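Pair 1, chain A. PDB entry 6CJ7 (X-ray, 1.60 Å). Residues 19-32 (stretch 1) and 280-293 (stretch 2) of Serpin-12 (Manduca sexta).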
# COMPACT_ATOMS: atom_id res chain seq x y z
N SER A 19 0.75 11.28 -2.23
CA SER A 19 0.17 11.98 -1.09
C SER A 19 -1.29 11.60 -0.86
O SER A 19 -1.72 11.47 0.30
CB SER A 19 0.30 13.49 -1.27
OG SER A 19 -0.35 13.90 -2.46
N PHE A 20 -2.08 11.43 -1.92
CA PHE A 20 -3.48 11.03 -1.73
C PHE A 20 -3.56 9.72 -0.95
O PHE A 20 -4.33 9.60 0.02
CB PHE A 20 -4.20 10.89 -3.07
CG PHE A 20 -5.61 10.39 -2.92
CD1 PHE A 20 -6.58 11.22 -2.42
CD2 PHE A 20 -5.94 9.09 -3.27
CE1 PHE A 20 -7.88 10.77 -2.25
CE2 PHE A 20 -7.25 8.63 -3.10
CZ PHE A 20 -8.21 9.48 -2.61
N GLY A 21 -2.79 8.71 -1.38
CA GLY A 21 -2.82 7.42 -0.71
C GLY A 21 -2.36 7.48 0.73
O GLY A 21 -2.89 6.78 1.59
N VAL A 22 -1.34 8.32 1.02
CA VAL A 22 -0.93 8.49 2.42
C VAL A 22 -2.06 9.12 3.24
O VAL A 22 -2.31 8.71 4.38
CB VAL A 22 0.36 9.32 2.50
CG1 VAL A 22 0.75 9.57 3.96
CG2 VAL A 22 1.49 8.59 1.81
N ASN A 23 -2.73 10.13 2.68
CA ASN A 23 -3.87 10.76 3.35
C ASN A 23 -4.97 9.75 3.63
O ASN A 23 -5.59 9.76 4.71
CB ASN A 23 -4.42 11.92 2.51
CG ASN A 23 -3.41 13.04 2.30
OD1 ASN A 23 -2.51 13.25 3.10
ND2 ASN A 23 -3.59 13.79 1.21
N VAL A 24 -5.25 8.86 2.67
CA VAL A 24 -6.25 7.82 2.87
C VAL A 24 -5.84 6.91 4.03
O VAL A 24 -6.65 6.61 4.92
CB VAL A 24 -6.47 7.01 1.58
CG1 VAL A 24 -7.31 5.75 1.87
CG2 VAL A 24 -7.17 7.89 0.52
N PHE A 25 -4.59 6.47 4.04
CA PHE A 25 -4.12 5.61 5.12
C PHE A 25 -4.27 6.29 6.47
O PHE A 25 -4.74 5.68 7.44
CB PHE A 25 -2.67 5.20 4.88
CG PHE A 25 -2.08 4.35 5.99
CD1 PHE A 25 -2.30 2.97 6.02
CD2 PHE A 25 -1.33 4.92 7.00
CE1 PHE A 25 -1.77 2.18 7.05
CE2 PHE A 25 -0.80 4.14 8.04
CZ PHE A 25 -1.02 2.77 8.06
N LYS A 26 -3.87 7.56 6.56
CA LYS A 26 -3.97 8.27 7.83
C LYS A 26 -5.42 8.44 8.25
O LYS A 26 -5.73 8.34 9.45
CB LYS A 26 -3.27 9.63 7.74
CG LYS A 26 -1.74 9.51 7.65
CD LYS A 26 -1.08 10.85 7.90
CE LYS A 26 0.44 10.73 7.85
NZ LYS A 26 1.06 11.99 8.37
N GLN A 27 -6.31 8.70 7.29
CA GLN A 27 -7.73 8.81 7.63
C GLN A 27 -8.26 7.50 8.19
O GLN A 27 -8.93 7.49 9.24
CB GLN A 27 -8.54 9.24 6.40
CG GLN A 27 -10.05 9.33 6.65
CD GLN A 27 -10.40 10.35 7.71
OE1 GLN A 27 -9.84 11.44 7.74
NE2 GLN A 27 -11.33 10.00 8.59
N MET A 28 -7.93 6.39 7.53
CA MET A 28 -8.36 5.08 7.99
C MET A 28 -7.83 4.75 9.38
O MET A 28 -8.48 4.03 10.15
CB MET A 28 -7.93 4.00 6.99
CG MET A 28 -8.53 4.16 5.60
SD MET A 28 -7.90 2.95 4.43
CE MET A 28 -9.01 1.58 4.72
N ALA A 29 -6.64 5.26 9.71
CA ALA A 29 -6.04 5.00 11.01
C ALA A 29 -6.77 5.72 12.15
O ALA A 29 -6.78 5.23 13.28
CB ALA A 29 -4.57 5.40 10.99
N THR A 30 -7.39 6.87 11.88
CA THR A 30 -8.11 7.57 12.94
C THR A 30 -9.45 6.93 13.26
O THR A 30 -10.04 7.26 14.30
CB THR A 30 -8.35 9.04 12.57
OG1 THR A 30 -9.35 9.11 11.54
CG2 THR A 30 -7.08 9.70 12.09
N GLU A 31 -9.95 6.04 12.41
CA GLU A 31 -11.31 5.52 12.54
C GLU A 31 -11.38 4.12 13.12
O GLU A 31 -12.49 3.65 13.42
CB GLU A 31 -12.00 5.51 11.18
CG GLU A 31 -12.19 6.88 10.58
CD GLU A 31 -12.58 6.80 9.12
OE1 GLU A 31 -12.89 5.68 8.65
OE2 GLU A 31 -12.58 7.85 8.45
N GLN A 32 -10.25 3.43 13.27
CA GLN A 32 -10.26 2.10 13.84
C GLN A 32 -8.93 1.88 14.54
O GLN A 32 -7.92 2.52 14.21
CB GLN A 32 -10.50 1.03 12.76
CG GLN A 32 -9.50 1.11 11.62
CD GLN A 32 -9.83 0.17 10.47
OE1 GLN A 32 -9.28 -0.93 10.37
NE2 GLN A 32 -10.73 0.60 9.59
N ASP A 280 -7.57 -6.58 3.45
CA ASP A 280 -8.49 -6.44 2.32
C ASP A 280 -9.45 -5.30 2.65
O ASP A 280 -10.13 -5.35 3.68
CB ASP A 280 -9.28 -7.73 2.06
CG ASP A 280 -8.39 -8.93 1.85
OD1 ASP A 280 -8.69 -9.98 2.46
OD2 ASP A 280 -7.42 -8.84 1.07
N ILE A 281 -9.54 -4.31 1.76
CA ILE A 281 -10.15 -3.03 2.08
C ILE A 281 -11.15 -2.63 1.00
O ILE A 281 -10.81 -2.57 -0.18
CB ILE A 281 -9.10 -1.92 2.23
CG1 ILE A 281 -8.10 -2.27 3.34
CG2 ILE A 281 -9.78 -0.61 2.50
CD1 ILE A 281 -6.92 -1.33 3.35
N ASN A 282 -12.37 -2.33 1.43
CA ASN A 282 -13.36 -1.67 0.58
C ASN A 282 -13.16 -0.16 0.74
O ASN A 282 -13.39 0.40 1.81
CB ASN A 282 -14.76 -2.12 0.99
CG ASN A 282 -15.86 -1.42 0.23
OD1 ASN A 282 -15.65 -0.42 -0.47
ND2 ASN A 282 -17.07 -1.93 0.40
N LEU A 283 -12.71 0.49 -0.34
CA LEU A 283 -12.32 1.89 -0.27
C LEU A 283 -13.48 2.87 -0.39
O LEU A 283 -13.27 4.08 -0.23
CB LEU A 283 -11.30 2.21 -1.36
CG LEU A 283 -9.94 1.53 -1.16
CD1 LEU A 283 -9.14 1.68 -2.44
CD2 LEU A 283 -9.17 2.14 0.01
N GLU A 284 -14.70 2.41 -0.67
CA GLU A 284 -15.78 3.38 -0.89
C GLU A 284 -16.03 4.26 0.34
O GLU A 284 -16.13 5.49 0.17
CB GLU A 284 -17.05 2.67 -1.34
CG GLU A 284 -18.22 3.62 -1.58
CD GLU A 284 -19.54 2.90 -1.83
OE1 GLU A 284 -19.69 1.72 -1.45
OE2 GLU A 284 -20.44 3.52 -2.41
N PRO A 285 -16.13 3.74 1.57
CA PRO A 285 -16.33 4.64 2.72
C PRO A 285 -15.28 5.73 2.84
O PRO A 285 -15.62 6.90 3.04
CB PRO A 285 -16.31 3.68 3.92
CG PRO A 285 -16.78 2.39 3.37
CD PRO A 285 -16.21 2.32 1.98
N VAL A 286 -13.99 5.38 2.74
CA VAL A 286 -12.96 6.39 2.95
C VAL A 286 -12.88 7.34 1.76
O VAL A 286 -12.67 8.54 1.93
CB VAL A 286 -11.61 5.74 3.30
CG1 VAL A 286 -10.99 5.01 2.12
CG2 VAL A 286 -10.64 6.79 3.85
N LEU A 287 -13.09 6.83 0.54
CA LEU A 287 -13.04 7.73 -0.61
C LEU A 287 -14.20 8.73 -0.58
O LEU A 287 -14.03 9.88 -0.99
CB LEU A 287 -13.02 6.94 -1.92
CG LEU A 287 -11.73 6.12 -2.13
CD1 LEU A 287 -11.75 5.39 -3.47
CD2 LEU A 287 -10.52 7.01 -2.03
N ASN A 288 -15.36 8.32 -0.04
CA ASN A 288 -16.45 9.26 0.13
C ASN A 288 -16.11 10.37 1.12
O ASN A 288 -16.71 11.45 1.05
CB ASN A 288 -17.71 8.53 0.61
CG ASN A 288 -18.54 7.95 -0.53
OD1 ASN A 288 -18.54 8.48 -1.64
ND2 ASN A 288 -19.28 6.88 -0.24
N LYS A 289 -15.17 10.14 2.04
CA LYS A 289 -14.72 11.15 2.99
C LYS A 289 -13.58 12.01 2.46
O LYS A 289 -13.34 13.09 3.00
CB LYS A 289 -14.24 10.48 4.29
CG LYS A 289 -15.31 9.81 5.11
CD LYS A 289 -14.71 9.24 6.39
CE LYS A 289 -15.73 9.16 7.51
NZ LYS A 289 -15.14 8.60 8.76
N MET A 290 -12.89 11.56 1.41
CA MET A 290 -11.66 12.20 0.95
C MET A 290 -11.87 13.04 -0.31
O MET A 290 -10.90 13.31 -1.02
CB MET A 290 -10.58 11.14 0.69
CG MET A 290 -10.20 10.30 1.90
SD MET A 290 -9.50 11.27 3.24
CE MET A 290 -8.02 11.91 2.45
N GLY A 291 -13.11 13.40 -0.61
CA GLY A 291 -13.38 14.38 -1.65
C GLY A 291 -13.54 13.84 -3.06
O GLY A 291 -13.51 14.64 -4.01
N VAL A 292 -13.72 12.53 -3.23
CA VAL A 292 -13.88 11.99 -4.58
C VAL A 292 -15.17 11.19 -4.66
O VAL A 292 -15.27 10.22 -5.42
CB VAL A 292 -12.67 11.14 -5.00
CG1 VAL A 292 -11.42 12.00 -5.12
CG2 VAL A 292 -12.42 10.01 -4.03
N SER A 293 -16.19 11.62 -3.91
CA SER A 293 -17.44 10.87 -3.86
C SER A 293 -18.14 10.77 -5.22
O SER A 293 -18.92 9.83 -5.42
CB SER A 293 -18.38 11.50 -2.83
OG SER A 293 -18.78 12.80 -3.23

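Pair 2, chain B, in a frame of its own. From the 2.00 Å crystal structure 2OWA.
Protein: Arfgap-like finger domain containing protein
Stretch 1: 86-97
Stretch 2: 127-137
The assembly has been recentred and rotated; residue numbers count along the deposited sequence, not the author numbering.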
# COMPACT_ATOMS: atom_id res chain seq x y z
N PRO B 86 2.90 -0.17 14.55
CA PRO B 86 3.44 1.16 14.32
C PRO B 86 4.39 1.21 13.10
O PRO B 86 4.34 2.17 12.34
CB PRO B 86 4.20 1.47 15.63
CG PRO B 86 3.52 0.60 16.67
CD PRO B 86 3.26 -0.69 15.88
N ILE B 87 5.19 0.17 12.87
CA ILE B 87 6.10 0.22 11.71
C ILE B 87 5.33 0.15 10.37
O ILE B 87 5.81 0.63 9.35
CB ILE B 87 7.21 -0.86 11.76
CG1 ILE B 87 8.28 -0.52 10.70
CG2 ILE B 87 6.62 -2.32 11.62
CD1 ILE B 87 9.42 -1.51 10.65
N GLN B 88 4.14 -0.44 10.37
CA GLN B 88 3.35 -0.56 9.15
C GLN B 88 2.78 0.82 8.79
O GLN B 88 2.53 1.11 7.62
CB GLN B 88 2.21 -1.57 9.31
CG GLN B 88 2.67 -3.08 9.47
CD GLN B 88 1.51 -3.98 9.81
OE1 GLN B 88 0.47 -3.52 10.28
NE2 GLN B 88 1.68 -5.30 9.57
N LEU B 89 2.51 1.64 9.81
CA LEU B 89 2.07 3.00 9.57
C LEU B 89 3.17 3.81 8.94
O LEU B 89 2.94 4.51 7.94
CB LEU B 89 1.50 3.66 10.83
CG LEU B 89 0.36 2.94 11.55
CD1 LEU B 89 -0.20 3.94 12.59
CD2 LEU B 89 -0.78 2.54 10.52
N VAL B 90 4.38 3.69 9.49
CA VAL B 90 5.55 4.43 8.95
C VAL B 90 5.74 4.06 7.49
O VAL B 90 6.05 4.92 6.65
CB VAL B 90 6.82 4.08 9.73
CG1 VAL B 90 8.08 4.76 9.07
CG2 VAL B 90 6.65 4.43 11.23
N ARG B 91 5.57 2.77 7.19
CA ARG B 91 5.75 2.24 5.84
C ARG B 91 4.77 2.88 4.87
O ARG B 91 5.17 3.31 3.80
CB ARG B 91 5.64 0.70 5.79
CG ARG B 91 5.77 0.14 4.36
CD ARG B 91 5.65 -1.37 4.32
NE ARG B 91 6.10 -1.97 3.07
CZ ARG B 91 7.33 -2.42 2.86
NH1 ARG B 91 8.24 -2.35 3.83
NH2 ARG B 91 7.66 -2.99 1.71
N MET B 92 3.50 2.97 5.25
CA MET B 92 2.51 3.65 4.46
C MET B 92 2.82 5.14 4.27
O MET B 92 2.53 5.72 3.23
CB MET B 92 1.12 3.46 5.11
CG MET B 92 0.54 2.04 4.99
SD MET B 92 0.64 1.22 3.39
CE MET B 92 -0.39 2.27 2.39
N ASP B 93 3.44 5.73 5.29
CA ASP B 93 3.75 7.15 5.33
C ASP B 93 4.87 7.47 4.34
O ASP B 93 4.77 8.45 3.59
CB ASP B 93 4.15 7.55 6.75
CG ASP B 93 4.14 9.08 6.96
OD1 ASP B 93 3.88 9.84 6.00
OD2 ASP B 93 4.43 9.51 8.12
N ILE B 94 5.91 6.62 4.31
CA ILE B 94 7.04 6.86 3.36
C ILE B 94 6.77 6.37 1.94
O ILE B 94 7.50 6.75 1.00
CB ILE B 94 8.39 6.30 3.88
CG1 ILE B 94 8.32 4.78 4.07
CG2 ILE B 94 8.82 6.98 5.17
CD1 ILE B 94 8.99 4.02 3.00
N GLY B 95 5.74 5.53 1.79
CA GLY B 95 5.32 5.04 0.49
C GLY B 95 4.24 5.92 -0.13
O GLY B 95 4.40 7.13 -0.29
N GLY B 96 3.11 5.31 -0.45
CA GLY B 96 2.02 6.05 -1.10
C GLY B 96 1.93 5.72 -2.57
O GLY B 96 2.89 5.20 -3.17
N ASN B 97 0.77 6.00 -3.16
CA ASN B 97 0.57 5.83 -4.61
C ASN B 97 1.49 6.63 -5.52
O ASN B 97 1.95 6.10 -6.52
CB ASN B 97 -0.89 6.07 -5.00
CG ASN B 97 -1.83 4.99 -4.46
OD1 ASN B 97 -1.42 4.12 -3.69
ND2 ASN B 97 -3.12 5.07 -4.86
N GLN B 127 11.93 -5.69 -5.83
CA GLN B 127 12.91 -4.64 -5.69
C GLN B 127 12.37 -3.36 -5.03
O GLN B 127 13.02 -2.77 -4.15
CB GLN B 127 13.46 -4.31 -7.06
CG GLN B 127 14.94 -4.62 -7.18
CD GLN B 127 15.32 -5.07 -8.56
OE1 GLN B 127 14.92 -4.46 -9.56
NE2 GLN B 127 16.10 -6.13 -8.64
N TYR B 128 11.18 -2.94 -5.44
CA TYR B 128 10.52 -1.77 -4.80
C TYR B 128 10.14 -2.06 -3.33
O TYR B 128 10.30 -1.19 -2.48
CB TYR B 128 9.33 -1.28 -5.62
CG TYR B 128 8.67 -0.05 -5.07
CD1 TYR B 128 9.30 1.21 -5.17
CD2 TYR B 128 7.46 -0.15 -4.39
CE1 TYR B 128 8.70 2.35 -4.64
CE2 TYR B 128 6.86 0.98 -3.85
CZ TYR B 128 7.47 2.21 -3.98
OH TYR B 128 6.88 3.30 -3.44
N LYS B 129 9.62 -3.26 -3.06
CA LYS B 129 9.29 -3.71 -1.71
C LYS B 129 10.54 -3.60 -0.78
O LYS B 129 10.44 -3.13 0.36
CB LYS B 129 8.77 -5.15 -1.77
CG LYS B 129 7.85 -5.64 -0.65
CD LYS B 129 8.50 -6.72 0.24
CE LYS B 129 7.43 -7.53 1.03
NZ LYS B 129 6.80 -8.72 0.28
N GLN B 130 11.70 -4.01 -1.30
CA GLN B 130 12.99 -3.88 -0.62
C GLN B 130 13.48 -2.46 -0.43
O GLN B 130 14.15 -2.21 0.54
CB GLN B 130 14.09 -4.69 -1.33
CG GLN B 130 14.01 -6.18 -1.04
CD GLN B 130 15.19 -6.96 -1.62
OE1 GLN B 130 15.05 -8.11 -2.00
NE2 GLN B 130 16.36 -6.33 -1.69
N ILE B 131 13.19 -1.56 -1.37
CA ILE B 131 13.50 -0.12 -1.22
C ILE B 131 12.75 0.44 -0.01
O ILE B 131 13.30 1.19 0.81
CB ILE B 131 13.15 0.71 -2.51
CG1 ILE B 131 14.06 0.30 -3.69
CG2 ILE B 131 13.24 2.23 -2.26
CD1 ILE B 131 13.52 0.76 -5.05
N LEU B 132 11.49 0.05 0.11
CA LEU B 132 10.69 0.48 1.24
C LEU B 132 11.18 -0.12 2.55
O LEU B 132 11.22 0.59 3.55
CB LEU B 132 9.23 0.16 1.01
CG LEU B 132 8.48 0.88 -0.13
CD1 LEU B 132 7.01 0.45 0.02
CD2 LEU B 132 8.63 2.44 -0.14
N ASP B 133 11.55 -1.42 2.54
CA ASP B 133 12.08 -2.12 3.73
C ASP B 133 13.32 -1.42 4.24
O ASP B 133 13.51 -1.24 5.45
CB ASP B 133 12.50 -3.56 3.38
CG ASP B 133 11.36 -4.47 3.09
OD1 ASP B 133 10.18 -4.07 3.32
OD2 ASP B 133 11.66 -5.63 2.65
N SER B 134 14.19 -1.08 3.30
CA SER B 134 15.40 -0.36 3.58
C SER B 134 15.14 1.03 4.19
O SER B 134 15.85 1.44 5.11
CB SER B 134 16.19 -0.25 2.30
OG SER B 134 17.54 -0.11 2.61
N GLU B 135 14.13 1.74 3.71
CA GLU B 135 13.73 3.04 4.29
C GLU B 135 13.29 2.98 5.74
O GLU B 135 13.58 3.88 6.52
CB GLU B 135 12.59 3.66 3.50
CG GLU B 135 12.97 4.13 2.15
CD GLU B 135 13.38 5.56 2.19
OE1 GLU B 135 14.56 5.82 2.51
OE2 GLU B 135 12.50 6.42 1.92
N ILE B 136 12.55 1.92 6.09
CA ILE B 136 12.01 1.78 7.42
C ILE B 136 12.94 1.05 8.39
O ILE B 136 12.57 0.88 9.56
CB ILE B 136 10.60 1.10 7.43
CG1 ILE B 136 10.69 -0.35 6.88
CG2 ILE B 136 9.60 1.97 6.71
CD1 ILE B 136 9.39 -1.23 6.98
N SER B 137 14.12 0.62 7.93
CA SER B 137 15.00 -0.26 8.71
C SER B 137 16.44 0.23 8.88
O SER B 137 17.14 -0.22 9.79
CB SER B 137 15.07 -1.66 8.08
OG SER B 137 13.79 -2.22 7.89
O HOH W 1 4.71 3.27 -2.23

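Two helices that cross at a steep angle can be held together by quite different chemistry, and the serpin pair 1 and the ArfGAP-like pair 2 illustrate the point. In pair 1 the helix axes approach to 10.3 Å with 110° between their N-to-C directions; in pair 2 the values are 10.0 Å and 117°. Fourteen central residues superpose with an RMSD of 0.6 Å, and the buried surfaces, 556 and 525 Å², are nearly equal.

The most telling match is Val A24 with Arg B91, whose CA atoms fall 0.1 Å apart. Both CA-to-CB bonds point sideways to the partner stretch. Val A24 fills its site with short branches: CG1 lies 3.8 Å from Val A286 CG1, and CG2 lies 4.1 Å from Met A290 CG. Arg B91 instead extends in t rotamers through chi1 to chi3 and carries its guanidinium to the second helix. There Arg B91 NH1 donates to Asp B133 OD1 at 2.6 Å in a salt bridge, while Arg B91 NH2 reaches the backbone acceptor Lys B129 O at 3.1 Å. These acceptors lie near the guanidinium plane, where its N-H groups point, leaving one face to be covered by Leu B132 CB, 3.6 Å from Arg B91 NH2.

The partner of the salt bridge, Asp B133, matches Leu A287. In pair 1 that position is apolar, and Leu A287 CD2 meets the edge of the Phe A20 ring, 3.4 Å from CZ. Phe A20 also packs on Met A290, its CE1 4.0 Å from Met A290 CB, and Ile B87, its counterpart, keeps this contact, with Ile B87 CD1 3.7 Å from Ile B136 CD1, but makes none with Asp B133. Ile B136 matches Met A290, and each has the largest area covered within its second stretch. Thus a flexible thioether and a branched aliphatic chain serve the same heavily covered position.

Further along, Gln A27 and Ile B94 coincide, as do Lys A289 and Glu B135. Here the polar network belongs to pair 1. Gln A27 NE2 donates a very short 2.5 Å hydrogen bond to Glu A31 OE2, the same oxygen that accepts from Lys A289 NZ at 2.7 Å in a salt bridge. Both residues pack carbon on matching partners: Gln A27 CG is 3.8 Å from Val A286 CG2, and Ile B94 CD1 is 3.5 Å from Leu B132 CD2. Only Gln A27 adds a polar end.

Finally, Met A28 matches Gly B95. The methionine sends CE to within 3.2 Å of Ile A281 CG2, whereas the glycine offers only backbone, its CA 4.3 Å from Leu B132 CD2. A common backbone arrangement therefore fixes where side chains start, not how they fill the space between.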